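Local coordinates for GTP-binding protein (Thermus thermophilus, PDB 2DBY) that binds GDP and is probably a P-loop ATPase of the YchF/OLA1 subfamily that associates with the 70S ribosome and its 50S subunit, at residues G82-E87 / E132-L137; E168-H173 / R181-S186; L285-A290 / R296-R301; R323-P328 / R340-G345. One frame throughout, in Å; residues are numbered along the deposited sequence.

Along the chain the four contacts follow one another in series, each closing before the next opens. Contacts 1 and 2 share the OBG-type G region: contact 1 uses helix 124-156, contact 2 the next helix, 161-175. Their centres are about 21 Å apart, and a salt bridge from Glu132 OE1 to Arg181 NH2 (3.0 Å) joins them directly. Contacts 3 and 4 belong to the C-terminal ubiquitin-like region, with centres about 17 Å apart and nearest atoms about 7 Å apart. Contacts 1 and 4 are the most distant pair, their centres about 55 Å apart. The set covers the helical projection of the G region and the C-terminal domain, all away from the bound nucleotide.

Contact 1. Residues G82-E87 / E132-L137; sequences GAHKGE and ETELLL
Gly82 and His84 both point an N-H at one carboxylate oxygen, OE2 of Glu134, and so tie a loop to helix 124-156. The loop follows strand 66-75 and precedes helix 91-98, where related P-loop GTPases have switch II, so it probably corresponds to that element; the helix segment lies largely in a predicted coiled coil. The first bond, from Gly82 N to Glu134 OE2, is weak at 3.3 Å although nearly straight. Two residues on, His84 supplies the stronger one, a His-carboxylate hydrogen bond of 2.7 Å from NE2 to Glu134 OE2. The oxygen lies close to the imidazole plane and is met on its syn side, while ring and carboxylate planes are turned 53° apart. Glu134 delivers OE2 by bending: CG sits beside the backbone N (chi1 -65°) and the chain bends at chi2 (-48°). One face of the His84 ring is covered by Leu137, whose CD1 stands 3.8 Å from the ring centroid in a CH-pi contact, displaced toward the NE2-CE1 side. Were Glu134 replaced by an alanine, His84 NE2 and Gly82 N would probably lose their shared acceptor, and the imidazole would be free to turn over Leu137. Further along, the loop is braced from within, because Glu87 spreads its two carboxylate oxygens over its own backbone. OE1 accepts Ala83 N at 3.3 Å from above the carboxylate plane and also bonds Leu89 N, whereas OE2 takes Lys85 N at 2.9 Å on its syn lone pair.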
loop_
_atom_site.group_PDB
_atom_site.type_symbol
_atom_site.label_atom_id
_atom_site.label_comp_id
_atom_site.label_asym_id
_atom_site.label_seq_id
_atom_site.Cartn_x
_atom_site.Cartn_y
_atom_site.Cartn_z
ATOM N N GLY A 82 -26.543 -1.866 -0.861
ATOM C CA GLY A 82 -27.689 -1.020 -1.139
ATOM C C GLY A 82 -28.826 -1.755 -1.845
ATOM O O GLY A 82 -28.728 -2.934 -2.192
ATOM N N ALA A 83 -29.927 -1.046 -2.051
ATOM C CA ALA A 83 -31.095 -1.616 -2.720
ATOM C C ALA A 83 -31.028 -1.415 -4.246
ATOM O O ALA A 83 -31.751 -2.081 -5.014
ATOM C CB ALA A 83 -32.383 -0.960 -2.154
ATOM N N HIS A 84 -30.184 -0.486 -4.677
ATOM C CA HIS A 84 -30.035 -0.161 -6.108
ATOM C C HIS A 84 -31.353 0.324 -6.714
ATOM O O HIS A 84 -31.630 0.118 -7.905
ATOM C CB HIS A 84 -29.491 -1.386 -6.867
ATOM C CG HIS A 84 -28.122 -1.784 -6.412
ATOM N ND1 HIS A 84 -26.981 -1.168 -6.884
ATOM C CD2 HIS A 84 -27.724 -2.583 -5.392
ATOM C CE1 HIS A 84 -25.944 -1.559 -6.163
ATOM N NE2 HIS A 84 -26.367 -2.413 -5.249
ATOM N N LYS A 85 -32.159 0.987 -5.892
ATOM C CA LYS A 85 -33.417 1.526 -6.373
ATOM C C LYS A 85 -33.397 3.042 -6.429
ATOM O O LYS A 85 -34.430 3.689 -6.395
ATOM C CB LYS A 85 -34.570 1.001 -5.522
ATOM C CG LYS A 85 -34.837 -0.459 -5.815
ATOM C CD LYS A 85 -35.929 -1.027 -4.947
ATOM C CE LYS A 85 -36.072 -2.515 -5.200
ATOM N NZ LYS A 85 -37.056 -3.110 -4.243
ATOM N N GLY A 86 -32.193 3.599 -6.520
ATOM C CA GLY A 86 -32.031 5.038 -6.630
ATOM C C GLY A 86 -32.165 5.814 -5.328
ATOM O O GLY A 86 -32.012 7.042 -5.308
ATOM N N GLU A 87 -32.403 5.092 -4.242
ATOM C CA GLU A 87 -32.573 5.701 -2.930
ATOM C C GLU A 87 -31.230 6.153 -2.351
ATOM O O GLU A 87 -31.181 6.997 -1.468
ATOM C CB GLU A 87 -33.288 4.719 -1.990
ATOM C CG GLU A 87 -32.411 3.681 -1.312
ATOM C CD GLU A 87 -31.736 2.719 -2.281
ATOM O OE1 GLU A 87 -30.693 2.147 -1.899
ATOM O OE2 GLU A 87 -32.248 2.523 -3.411
ATOM N N GLU A 132 -17.554 -7.308 -2.730
ATOM C CA GLU A 132 -17.138 -7.448 -4.121
ATOM C C GLU A 132 -18.334 -7.264 -5.045
ATOM O O GLU A 132 -18.222 -6.626 -6.084
ATOM C CB GLU A 132 -16.474 -8.807 -4.317
ATOM C CG GLU A 132 -16.046 -9.161 -5.736
ATOM C CD GLU A 132 -15.007 -8.240 -6.337
ATOM O OE1 GLU A 132 -14.192 -7.644 -5.592
ATOM O OE2 GLU A 132 -14.989 -8.140 -7.587
ATOM N N THR A 133 -19.479 -7.818 -4.669
ATOM C CA THR A 133 -20.681 -7.661 -5.500
ATOM C C THR A 133 -21.051 -6.177 -5.686
ATOM O O THR A 133 -21.330 -5.741 -6.805
ATOM C CB THR A 133 -21.825 -8.482 -4.898
ATOM O OG1 THR A 133 -21.549 -9.866 -5.185
ATOM C CG2 THR A 133 -23.186 -8.088 -5.491
ATOM N N GLU A 134 -21.014 -5.383 -4.614
ATOM C CA GLU A 134 -21.322 -3.960 -4.748
ATOM C C GLU A 134 -20.285 -3.240 -5.640
ATOM O O GLU A 134 -20.621 -2.346 -6.432
ATOM C CB GLU A 134 -21.365 -3.278 -3.369
ATOM C CG GLU A 134 -22.505 -3.774 -2.435
ATOM C CD GLU A 134 -23.875 -3.819 -3.114
ATOM O OE1 GLU A 134 -24.345 -4.941 -3.419
ATOM O OE2 GLU A 134 -24.476 -2.744 -3.342
ATOM N N LEU A 135 -19.014 -3.616 -5.521
ATOM C CA LEU A 135 -17.995 -2.957 -6.360
ATOM C C LEU A 135 -18.183 -3.327 -7.843
ATOM O O LEU A 135 -17.990 -2.493 -8.738
ATOM C CB LEU A 135 -16.581 -3.357 -5.924
ATOM C CG LEU A 135 -16.218 -3.072 -4.457
ATOM C CD1 LEU A 135 -14.728 -3.370 -4.255
ATOM C CD2 LEU A 135 -16.499 -1.614 -4.125
ATOM N N LEU A 136 -18.557 -4.579 -8.076
ATOM C CA LEU A 136 -18.786 -5.064 -9.431
ATOM C C LEU A 136 -19.959 -4.323 -10.053
ATOM O O LEU A 136 -19.871 -3.906 -11.194
ATOM C CB LEU A 136 -19.085 -6.569 -9.429
ATOM C CG LEU A 136 -17.905 -7.522 -9.307
ATOM C CD1 LEU A 136 -18.410 -8.892 -8.888
ATOM C CD2 LEU A 136 -17.173 -7.609 -10.651
ATOM N N LEU A 137 -21.049 -4.146 -9.301
ATOM C CA LEU A 137 -22.218 -3.458 -9.831
ATOM C C LEU A 137 -21.864 -2.034 -10.227
ATOM O O LEU A 137 -22.311 -1.533 -11.267
ATOM C CB LEU A 137 -23.357 -3.464 -8.796
ATOM C CG LEU A 137 -23.998 -4.847 -8.609
ATOM C CD1 LEU A 137 -24.969 -4.804 -7.418
ATOM C CD2 LEU A 137 -24.735 -5.242 -9.866
#

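Contact 2. Residues E168-H173 / R181-S186; sequences EGLYVH and RTFPPS
The His173 imidazole carries Phe183 CD1 over one face, 3.5 Å above its plane, and has Thr182 OG1 at its edge. The Phe183 ring in turn has Leu170 over one face and Pro184 CD over the opposite one, with His173 CG near its plane at the edge. This is a T-shaped pair, the edge of Phe183 directed at the face of His173, with centroids 5.2 Å apart and planes at 87°. Leu170 CD2 reaches Phe183 CG at 3.7 Å, and the outer carbons come against the helix backbone, Phe183 CE1 lying 3.4 Å from Gly169 O. A CB on Gly169 would clash with Phe183 CZ, so the missing side chain permits this fit. Here the chain leaving helix 161-175 folds back along it before helix 187-195, whose Val189 also touches Phe183. CG of His173 lies opposite its own N (chi1 -169°), sending the ring out to Thr182 and Phe183. A hydrogen bond of 2.9 Å between His173 NE2 and Thr182 OG1 helps set the imidazole's rotation; Pro179 O bonds the threonine hydroxyl and, weakly, NE2. Chemically, the hold rests on ring and apolar packing plus one directional polar bond, with no ion pair across it.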
loop_
_atom_site.group_PDB
_atom_site.type_symbol
_atom_site.label_atom_id
_atom_site.label_comp_id
_atom_site.label_asym_id
_atom_site.label_seq_id
_atom_site.Cartn_x
_atom_site.Cartn_y
_atom_site.Cartn_z
ATOM N N GLU A 168 -14.378 -3.524 -23.796
ATOM C CA GLU A 168 -15.223 -4.648 -24.262
ATOM C C GLU A 168 -14.816 -5.921 -23.521
ATOM O O GLU A 168 -15.667 -6.708 -23.100
ATOM C CB GLU A 168 -15.020 -4.903 -25.776
ATOM C CG GLU A 168 -15.425 -3.794 -26.764
ATOM C CD GLU A 168 -16.918 -3.717 -27.018
ATOM O OE1 GLU A 168 -17.320 -2.964 -27.943
ATOM O OE2 GLU A 168 -17.690 -4.395 -26.299
ATOM N N GLY A 169 -13.504 -6.117 -23.369
ATOM C CA GLY A 169 -13.004 -7.320 -22.708
ATOM C C GLY A 169 -13.320 -7.318 -21.231
ATOM O O GLY A 169 -13.765 -8.321 -20.686
ATOM N N LEU A 170 -13.088 -6.188 -20.580
ATOM C CA LEU A 170 -13.381 -6.065 -19.152
ATOM C C LEU A 170 -14.861 -6.282 -18.911
ATOM O O LEU A 170 -15.242 -6.871 -17.919
ATOM C CB LEU A 170 -12.943 -4.675 -18.652
ATOM C CG LEU A 170 -11.411 -4.553 -18.507
ATOM C CD1 LEU A 170 -10.978 -3.105 -18.507
ATOM C CD2 LEU A 170 -10.976 -5.265 -17.225
ATOM N N TYR A 171 -15.711 -5.807 -19.821
ATOM C CA TYR A 171 -17.146 -5.983 -19.605
ATOM C C TYR A 171 -17.533 -7.473 -19.586
ATOM O O TYR A 171 -18.359 -7.889 -18.785
ATOM C CB TYR A 171 -17.935 -5.230 -20.666
ATOM C CG TYR A 171 -19.394 -5.053 -20.296
ATOM C CD1 TYR A 171 -19.768 -4.262 -19.211
ATOM C CD2 TYR A 171 -20.400 -5.654 -21.057
ATOM C CE1 TYR A 171 -21.120 -4.069 -18.896
ATOM C CE2 TYR A 171 -21.734 -5.472 -20.749
ATOM C CZ TYR A 171 -22.086 -4.679 -19.674
ATOM O OH TYR A 171 -23.410 -4.483 -19.375
ATOM N N VAL A 172 -16.932 -8.270 -20.464
ATOM C CA VAL A 172 -17.194 -9.711 -20.480
ATOM C C VAL A 172 -16.787 -10.323 -19.133
ATOM O O VAL A 172 -17.522 -11.131 -18.544
ATOM C CB VAL A 172 -16.357 -10.410 -21.578
ATOM C CG1 VAL A 172 -16.407 -11.944 -21.408
ATOM C CG2 VAL A 172 -16.897 -10.012 -22.938
ATOM N N HIS A 173 -15.591 -9.940 -18.686
ATOM C CA HIS A 173 -14.994 -10.431 -17.436
ATOM C C HIS A 173 -15.866 -10.088 -16.216
ATOM O O HIS A 173 -16.180 -10.965 -15.394
ATOM C CB HIS A 173 -13.601 -9.792 -17.297
ATOM C CG HIS A 173 -12.749 -10.370 -16.209
ATOM N ND1 HIS A 173 -12.145 -11.607 -16.305
ATOM C CD2 HIS A 173 -12.315 -9.828 -15.045
ATOM C CE1 HIS A 173 -11.364 -11.796 -15.252
ATOM N NE2 HIS A 173 -11.453 -10.729 -14.472
ATOM N N ARG A 181 -9.172 -6.577 -11.514
ATOM C CA ARG A 181 -7.782 -6.821 -11.138
ATOM C C ARG A 181 -7.223 -8.172 -11.627
ATOM O O ARG A 181 -5.996 -8.312 -11.736
ATOM C CB ARG A 181 -7.596 -6.689 -9.609
ATOM C CG ARG A 181 -8.035 -7.937 -8.798
ATOM C CD ARG A 181 -8.102 -7.581 -7.280
ATOM N NE ARG A 181 -9.311 -6.821 -6.923
ATOM C CZ ARG A 181 -10.463 -7.357 -6.522
ATOM N NH1 ARG A 181 -10.609 -8.669 -6.401
ATOM N NH2 ARG A 181 -11.497 -6.575 -6.247
ATOM N N THR A 182 -8.091 -9.133 -11.940
ATOM C CA THR A 182 -7.610 -10.432 -12.440
ATOM C C THR A 182 -7.639 -10.534 -13.958
ATOM O O THR A 182 -7.320 -11.585 -14.516
ATOM C CB THR A 182 -8.398 -11.626 -11.892
ATOM O OG1 THR A 182 -9.800 -11.474 -12.162
ATOM C CG2 THR A 182 -8.153 -11.785 -10.374
ATOM N N PHE A 183 -8.045 -9.469 -14.630
ATOM C CA PHE A 183 -8.055 -9.502 -16.098
ATOM C C PHE A 183 -6.588 -9.479 -16.537
ATOM O O PHE A 183 -5.773 -8.751 -15.971
ATOM C CB PHE A 183 -8.801 -8.288 -16.653
ATOM C CG PHE A 183 -9.158 -8.422 -18.107
ATOM C CD1 PHE A 183 -10.308 -9.113 -18.482
ATOM C CD2 PHE A 183 -8.334 -7.894 -19.086
ATOM C CE1 PHE A 183 -10.633 -9.288 -19.828
ATOM C CE2 PHE A 183 -8.642 -8.057 -20.454
ATOM C CZ PHE A 183 -9.800 -8.761 -20.819
ATOM N N PRO A 184 -6.211 -10.304 -17.534
ATOM C CA PRO A 184 -4.808 -10.304 -17.969
ATOM C C PRO A 184 -4.327 -8.938 -18.410
ATOM O O PRO A 184 -5.033 -8.207 -19.097
ATOM C CB PRO A 184 -4.787 -11.283 -19.155
ATOM C CG PRO A 184 -5.953 -12.172 -18.929
ATOM C CD PRO A 184 -7.024 -11.246 -18.328
ATOM N N PRO A 185 -3.087 -8.589 -18.069
ATOM C CA PRO A 185 -2.610 -7.274 -18.488
ATOM C C PRO A 185 -2.352 -7.177 -19.998
ATOM O O PRO A 185 -2.112 -8.181 -20.670
ATOM C CB PRO A 185 -1.324 -7.106 -17.681
ATOM C CG PRO A 185 -0.795 -8.516 -17.635
ATOM C CD PRO A 185 -2.060 -9.310 -17.294
ATOM N N SER A 186 -2.410 -5.952 -20.500
ATOM C CA SER A 186 -2.165 -5.648 -21.897
ATOM C C SER A 186 -2.036 -4.141 -21.962
ATOM O O SER A 186 -2.488 -3.439 -21.056
ATOM C CB SER A 186 -3.332 -6.115 -22.780
ATOM O OG SER A 186 -4.400 -5.180 -22.763
#

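Contact 3. Residues L285-A290 / R296-R301; sequences LTFFTA and RAWTVR
Phe287 CG lies between the backbone N and the carbonyl carbon (chi1 75°), which carries the ring across the neighbouring strand to Trp298, whose own CG sits beside its N. Trp298 CB lies over the phenyl face, 3.5 Å from the centroid, a CH-pi contact. The phenyl and the five-membered ring are nearly parallel (14°) but offset, with little of one above the other. Val300 CG1 meets the phenyl edge, 3.8 Å from Phe287 CE2. Replacing Phe287 by an alanine is likely to open a gap between Trp298, Val300 and helix 306-313, whose Ala309 and Ile313 touch the same ring. The indole N-H is held by a nearly straight bond (176°) from Trp298 NE1 to Thr289 OG1, 2.9 Å long and in the ring plane, while the extended Arg296 lays its guanidinium over an indole face. Leu285 CD1 and Val300 CG2, only 3.5 Å apart, mark a tight spot on this side. Ala297 CB backs Phe288 CE2 on the other side, where helix 48-57 covers the Phe288 ring and Tyr279 OH bonds the hydroxyls of both Thr286 and Thr299; Thr299 OG1 also bonds Thr69 OG1 of strand 66-75. Paired backbone bonds set the register, among them Trp298 N to Phe287 O (2.7 Å) and Phe287 N to Trp298 O (2.9 Å). Such an antiparallel beta hairpin, with Phe288 also bonded through its backbone to Asp360 and Ile362, is consistent with the opening hairpin of a ubiquitin-like TGS domain.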
loop_
_atom_site.group_PDB
_atom_site.type_symbol
_atom_site.label_atom_id
_atom_site.label_comp_id
_atom_site.label_asym_id
_atom_site.label_seq_id
_atom_site.Cartn_x
_atom_site.Cartn_y
_atom_site.Cartn_z
ATOM N N LEU A 285 8.197 1.722 -3.171
ATOM C CA LEU A 285 9.575 1.360 -2.833
ATOM C C LEU A 285 10.149 2.454 -1.952
ATOM O O LEU A 285 9.667 3.595 -1.943
ATOM C CB LEU A 285 10.429 1.128 -4.094
ATOM C CG LEU A 285 10.568 2.165 -5.205
ATOM C CD1 LEU A 285 11.618 3.201 -4.817
ATOM C CD2 LEU A 285 10.982 1.447 -6.509
ATOM N N THR A 286 11.162 2.087 -1.172
ATOM C CA THR A 286 11.820 2.996 -0.260
ATOM C C THR A 286 13.192 3.416 -0.777
ATOM O O THR A 286 13.931 2.568 -1.274
ATOM C CB THR A 286 12.095 2.299 1.104
ATOM O OG1 THR A 286 10.857 1.842 1.673
ATOM C CG2 THR A 286 12.804 3.247 2.069
ATOM N N PHE A 287 13.514 4.711 -0.700
ATOM C CA PHE A 287 14.885 5.142 -1.017
ATOM C C PHE A 287 15.309 5.946 0.213
ATOM O O PHE A 287 14.448 6.390 1.001
ATOM C CB PHE A 287 14.994 5.948 -2.335
ATOM C CG PHE A 287 14.495 7.365 -2.267
ATOM C CD1 PHE A 287 15.279 8.376 -1.708
ATOM C CD2 PHE A 287 13.256 7.703 -2.814
ATOM C CE1 PHE A 287 14.840 9.705 -1.696
ATOM C CE2 PHE A 287 12.814 9.021 -2.804
ATOM C CZ PHE A 287 13.602 10.025 -2.246
ATOM N N PHE A 288 16.617 6.111 0.418
ATOM C CA PHE A 288 17.104 6.802 1.604
ATOM C C PHE A 288 17.967 8.019 1.327
ATOM O O PHE A 288 18.532 8.146 0.252
ATOM C CB PHE A 288 18.020 5.866 2.443
ATOM C CG PHE A 288 17.387 4.558 2.832
ATOM C CD1 PHE A 288 17.567 3.422 2.054
ATOM C CD2 PHE A 288 16.616 4.469 3.988
ATOM C CE1 PHE A 288 16.979 2.193 2.426
ATOM C CE2 PHE A 288 16.023 3.258 4.370
ATOM C CZ PHE A 288 16.209 2.114 3.583
ATOM N N THR A 289 18.030 8.910 2.306
ATOM C CA THR A 289 18.999 10.007 2.259
ATOM C C THR A 289 19.780 9.693 3.541
ATOM O O THR A 289 19.190 9.375 4.584
ATOM C CB THR A 289 18.368 11.418 2.259
ATOM O OG1 THR A 289 17.433 11.574 3.329
ATOM C CG2 THR A 289 17.707 11.656 0.928
ATOM N N ALA A 290 21.103 9.751 3.476
ATOM C CA ALA A 290 21.887 9.379 4.644
ATOM C C ALA A 290 23.170 10.182 4.773
ATOM O O ALA A 290 23.875 10.407 3.793
ATOM C CB ALA A 290 22.215 7.893 4.586
ATOM N N ARG A 296 17.143 9.039 6.568
ATOM C CA ARG A 296 15.690 9.035 6.409
ATOM C C ARG A 296 15.249 8.183 5.251
ATOM O O ARG A 296 15.921 8.093 4.218
ATOM C CB ARG A 296 15.174 10.471 6.214
ATOM C CG ARG A 296 13.673 10.565 5.920
ATOM C CD ARG A 296 13.203 12.009 6.038
ATOM N NE ARG A 296 11.795 12.139 5.682
ATOM C CZ ARG A 296 11.080 13.247 5.842
ATOM N NH1 ARG A 296 11.640 14.334 6.359
ATOM N NH2 ARG A 296 9.802 13.263 5.478
ATOM N N ALA A 297 14.085 7.556 5.431
ATOM C CA ALA A 297 13.494 6.686 4.429
ATOM C C ALA A 297 12.416 7.504 3.740
ATOM O O ALA A 297 11.654 8.197 4.419
ATOM C CB ALA A 297 12.856 5.478 5.101
ATOM N N TRP A 298 12.388 7.425 2.417
ATOM C CA TRP A 298 11.416 8.130 1.583
ATOM C C TRP A 298 10.683 7.106 0.741
ATOM O O TRP A 298 11.227 6.058 0.407
ATOM C CB TRP A 298 12.122 9.130 0.662
ATOM C CG TRP A 298 12.974 10.105 1.384
ATOM C CD1 TRP A 298 14.284 9.940 1.763
ATOM C CD2 TRP A 298 12.604 11.422 1.788
ATOM N NE1 TRP A 298 14.748 11.083 2.373
ATOM C CE2 TRP A 298 13.737 12.009 2.400
ATOM C CE3 TRP A 298 11.423 12.172 1.690
ATOM C CZ2 TRP A 298 13.721 13.317 2.911
ATOM C CZ3 TRP A 298 11.414 13.483 2.205
ATOM C CH2 TRP A 298 12.556 14.031 2.803
ATOM N N THR A 299 9.445 7.424 0.374
ATOM C CA THR A 299 8.612 6.502 -0.404
ATOM C C THR A 299 8.139 7.098 -1.731
ATOM O O THR A 299 7.690 8.237 -1.773
ATOM C CB THR A 299 7.337 6.136 0.399
ATOM O OG1 THR A 299 7.718 5.481 1.609
ATOM C CG2 THR A 299 6.414 5.217 -0.407
ATOM N N VAL A 300 8.292 6.325 -2.798
ATOM C CA VAL A 300 7.822 6.700 -4.127
ATOM C C VAL A 300 7.248 5.465 -4.797
ATOM O O VAL A 300 7.564 4.331 -4.427
ATOM C CB VAL A 300 8.945 7.251 -5.045
ATOM C CG1 VAL A 300 9.455 8.563 -4.495
ATOM C CG2 VAL A 300 10.044 6.252 -5.201
ATOM N N ARG A 301 6.398 5.679 -5.795
ATOM C CA ARG A 301 5.816 4.565 -6.530
ATOM C C ARG A 301 6.874 3.930 -7.433
ATOM O O ARG A 301 7.753 4.614 -7.963
ATOM C CB ARG A 301 4.640 5.087 -7.373
ATOM C CG ARG A 301 3.554 5.741 -6.543
ATOM C CD ARG A 301 2.598 6.554 -7.405
ATOM N NE ARG A 301 1.397 6.921 -6.664
ATOM C CZ ARG A 301 0.386 7.625 -7.170
ATOM N NH1 ARG A 301 0.432 8.050 -8.426
ATOM N NH2 ARG A 301 -0.678 7.891 -6.422
#

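Contact 4. Residues R323-P328 / R340-G345; sequences RAEVIP and RAKERG
Ile327 and Ala341 form the closely packed half of this contact, while the Lys342 end of the salt bridge to Glu325 lies on the solvent side. Ile327 CD1 touches Ala341 CB at 3.6 Å. The isoleucine reaches that far because CG1 is anti to the backbone N (chi1 177°) and the next torsion is also fully extended, sending the methyl straight off the strand toward the helix. Both residues are buried: Leu332 of helix 329-335 lies against each of them, Trp346 touches Ile327, and Ala335 and Val347 touch Ala341. The CA atoms of Ile327 and Ala341 are still 8.5 Å apart, so side chains bridge the interval. The strand, 323-328, is the central one of a three-stranded antiparallel sheet, bonded to 348-350 and 360-365, and the short helix 338-343 packs over the face that carries Glu325 and Ile327, consistent with a ubiquitin-like fold. Two residues back along the strand the contact changes character. In Lys342, CG sits beside the backbone N, the chain runs extended to CE and then bends at its last torsion (chi4 -74°), bringing NZ to 2.9 Å from Glu325 OE1 in a salt bridge. The ammonium approaches from well above the carboxylate plane, 65° out of it, and Glu325 OE2 is 4.1 Å from Lys342 NZ, so the grip is one-sided. Lys342 is exposed, whereas Glu325 is buried among Val347, Leu349, Tyr363 and Leu365, where the nearby ammonium is likely to favour the ionised carboxylate. Beyond Lys342 the helix closes in a Schellman motif, with Gly345 turned to positive phi.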
loop_
_atom_site.group_PDB
_atom_site.type_symbol
_atom_site.label_atom_id
_atom_site.label_comp_id
_atom_site.label_asym_id
_atom_site.label_seq_id
_atom_site.Cartn_x
_atom_site.Cartn_y
_atom_site.Cartn_z
ATOM N N ARG A 323 21.517 16.007 -11.797
ATOM C CA ARG A 323 21.946 14.616 -11.631
ATOM C C ARG A 323 21.998 14.284 -10.138
ATOM O O ARG A 323 21.869 15.175 -9.291
ATOM C CB ARG A 323 23.325 14.409 -12.250
ATOM C CG ARG A 323 24.398 15.281 -11.632
ATOM C CD ARG A 323 25.764 14.993 -12.233
ATOM N NE ARG A 323 26.826 15.718 -11.538
ATOM C CZ ARG A 323 28.124 15.485 -11.705
ATOM N NH1 ARG A 323 28.526 14.542 -12.547
ATOM N NH2 ARG A 323 29.020 16.190 -11.024
ATOM N N ALA A 324 22.176 13.008 -9.813
ATOM C CA ALA A 324 22.254 12.602 -8.409
ATOM C C ALA A 324 23.187 11.421 -8.171
ATOM O O ALA A 324 23.320 10.544 -9.014
ATOM C CB ALA A 324 20.848 12.268 -7.876
ATOM N N GLU A 325 23.842 11.414 -7.013
ATOM C CA GLU A 325 24.724 10.321 -6.653
ATOM C C GLU A 325 23.762 9.249 -6.130
ATOM O O GLU A 325 22.848 9.549 -5.358
ATOM C CB GLU A 325 25.673 10.754 -5.538
ATOM C CG GLU A 325 26.538 11.979 -5.853
ATOM C CD GLU A 325 27.102 12.627 -4.593
ATOM O OE1 GLU A 325 27.703 11.913 -3.761
ATOM O OE2 GLU A 325 26.942 13.854 -4.429
ATOM N N VAL A 326 23.977 8.008 -6.545
ATOM C CA VAL A 326 23.129 6.899 -6.145
ATOM C C VAL A 326 23.973 5.681 -5.821
ATOM O O VAL A 326 24.924 5.366 -6.536
ATOM C CB VAL A 326 22.176 6.487 -7.287
ATOM C CG1 VAL A 326 21.259 5.345 -6.830
ATOM C CG2 VAL A 326 21.382 7.689 -7.756
ATOM N N ILE A 327 23.611 4.989 -4.747
ATOM C CA ILE A 327 24.321 3.784 -4.353
ATOM C C ILE A 327 23.398 2.961 -3.467
ATOM O O ILE A 327 22.677 3.516 -2.642
ATOM C CB ILE A 327 25.637 4.134 -3.576
ATOM C CG1 ILE A 327 26.340 2.848 -3.110
ATOM C CG2 ILE A 327 25.314 5.045 -2.376
ATOM C CD1 ILE A 327 27.643 3.090 -2.343
ATOM N N PRO A 328 23.364 1.637 -3.671
ATOM C CA PRO A 328 22.535 0.715 -2.885
ATOM C C PRO A 328 22.948 0.872 -1.427
ATOM O O PRO A 328 24.138 0.967 -1.121
ATOM C CB PRO A 328 22.925 -0.640 -3.423
ATOM C CG PRO A 328 23.273 -0.352 -4.850
ATOM C CD PRO A 328 24.021 0.941 -4.789
ATOM N N ARG A 340 34.340 7.023 1.276
ATOM C CA ARG A 340 34.872 5.687 1.063
ATOM C C ARG A 340 34.227 4.952 -0.100
ATOM O O ARG A 340 34.906 4.256 -0.841
ATOM C CB ARG A 340 34.753 4.866 2.350
ATOM C CG ARG A 340 35.701 5.338 3.431
ATOM C CD ARG A 340 36.461 4.169 4.020
ATOM N NE ARG A 340 35.806 3.644 5.209
ATOM C CZ ARG A 340 36.110 2.480 5.778
ATOM N NH1 ARG A 340 37.061 1.710 5.262
ATOM N NH2 ARG A 340 35.467 2.090 6.872
ATOM N N ALA A 341 32.914 5.114 -0.276
ATOM C CA ALA A 341 32.206 4.456 -1.377
ATOM C C ALA A 341 32.638 5.027 -2.726
ATOM O O ALA A 341 32.685 4.307 -3.729
ATOM C CB ALA A 341 30.687 4.623 -1.208
ATOM N N LYS A 342 32.908 6.329 -2.751
ATOM C CA LYS A 342 33.365 6.986 -3.974
ATOM C C LYS A 342 34.722 6.388 -4.361
ATOM O O LYS A 342 34.934 5.965 -5.506
ATOM C CB LYS A 342 33.510 8.493 -3.740
ATOM C CG LYS A 342 32.203 9.265 -3.555
ATOM C CD LYS A 342 32.477 10.681 -3.026
ATOM C CE LYS A 342 31.202 11.477 -2.786
ATOM N NZ LYS A 342 30.580 11.915 -4.069
ATOM N N GLU A 343 35.631 6.334 -3.389
ATOM C CA GLU A 343 36.975 5.797 -3.615
ATOM C C GLU A 343 36.890 4.380 -4.154
ATOM O O GLU A 343 37.702 3.979 -4.983
ATOM C CB GLU A 343 37.792 5.814 -2.312
ATOM C CG GLU A 343 39.133 5.078 -2.379
ATOM C CD GLU A 343 39.037 3.609 -1.963
ATOM O OE1 GLU A 343 40.080 2.922 -1.970
ATOM O OE2 GLU A 343 37.926 3.143 -1.628
ATOM N N ARG A 344 35.902 3.632 -3.680
ATOM C CA ARG A 344 35.694 2.256 -4.121
ATOM C C ARG A 344 35.013 2.250 -5.493
ATOM O O ARG A 344 34.894 1.208 -6.133
ATOM C CB ARG A 344 34.817 1.507 -3.119
ATOM C CG ARG A 344 35.512 1.060 -1.833
ATOM C CD ARG A 344 36.103 -0.329 -1.995
ATOM N NE ARG A 344 36.008 -1.089 -0.755
ATOM C CZ ARG A 344 35.751 -2.391 -0.702
ATOM N NH1 ARG A 344 35.570 -3.076 -1.824
ATOM N NH2 ARG A 344 35.645 -3.008 0.470
ATOM N N GLY A 345 34.565 3.415 -5.945
ATOM C CA GLY A 345 33.898 3.470 -7.231
ATOM C C GLY A 345 32.513 2.830 -7.198
ATOM O O GLY A 345 32.064 2.229 -8.186
#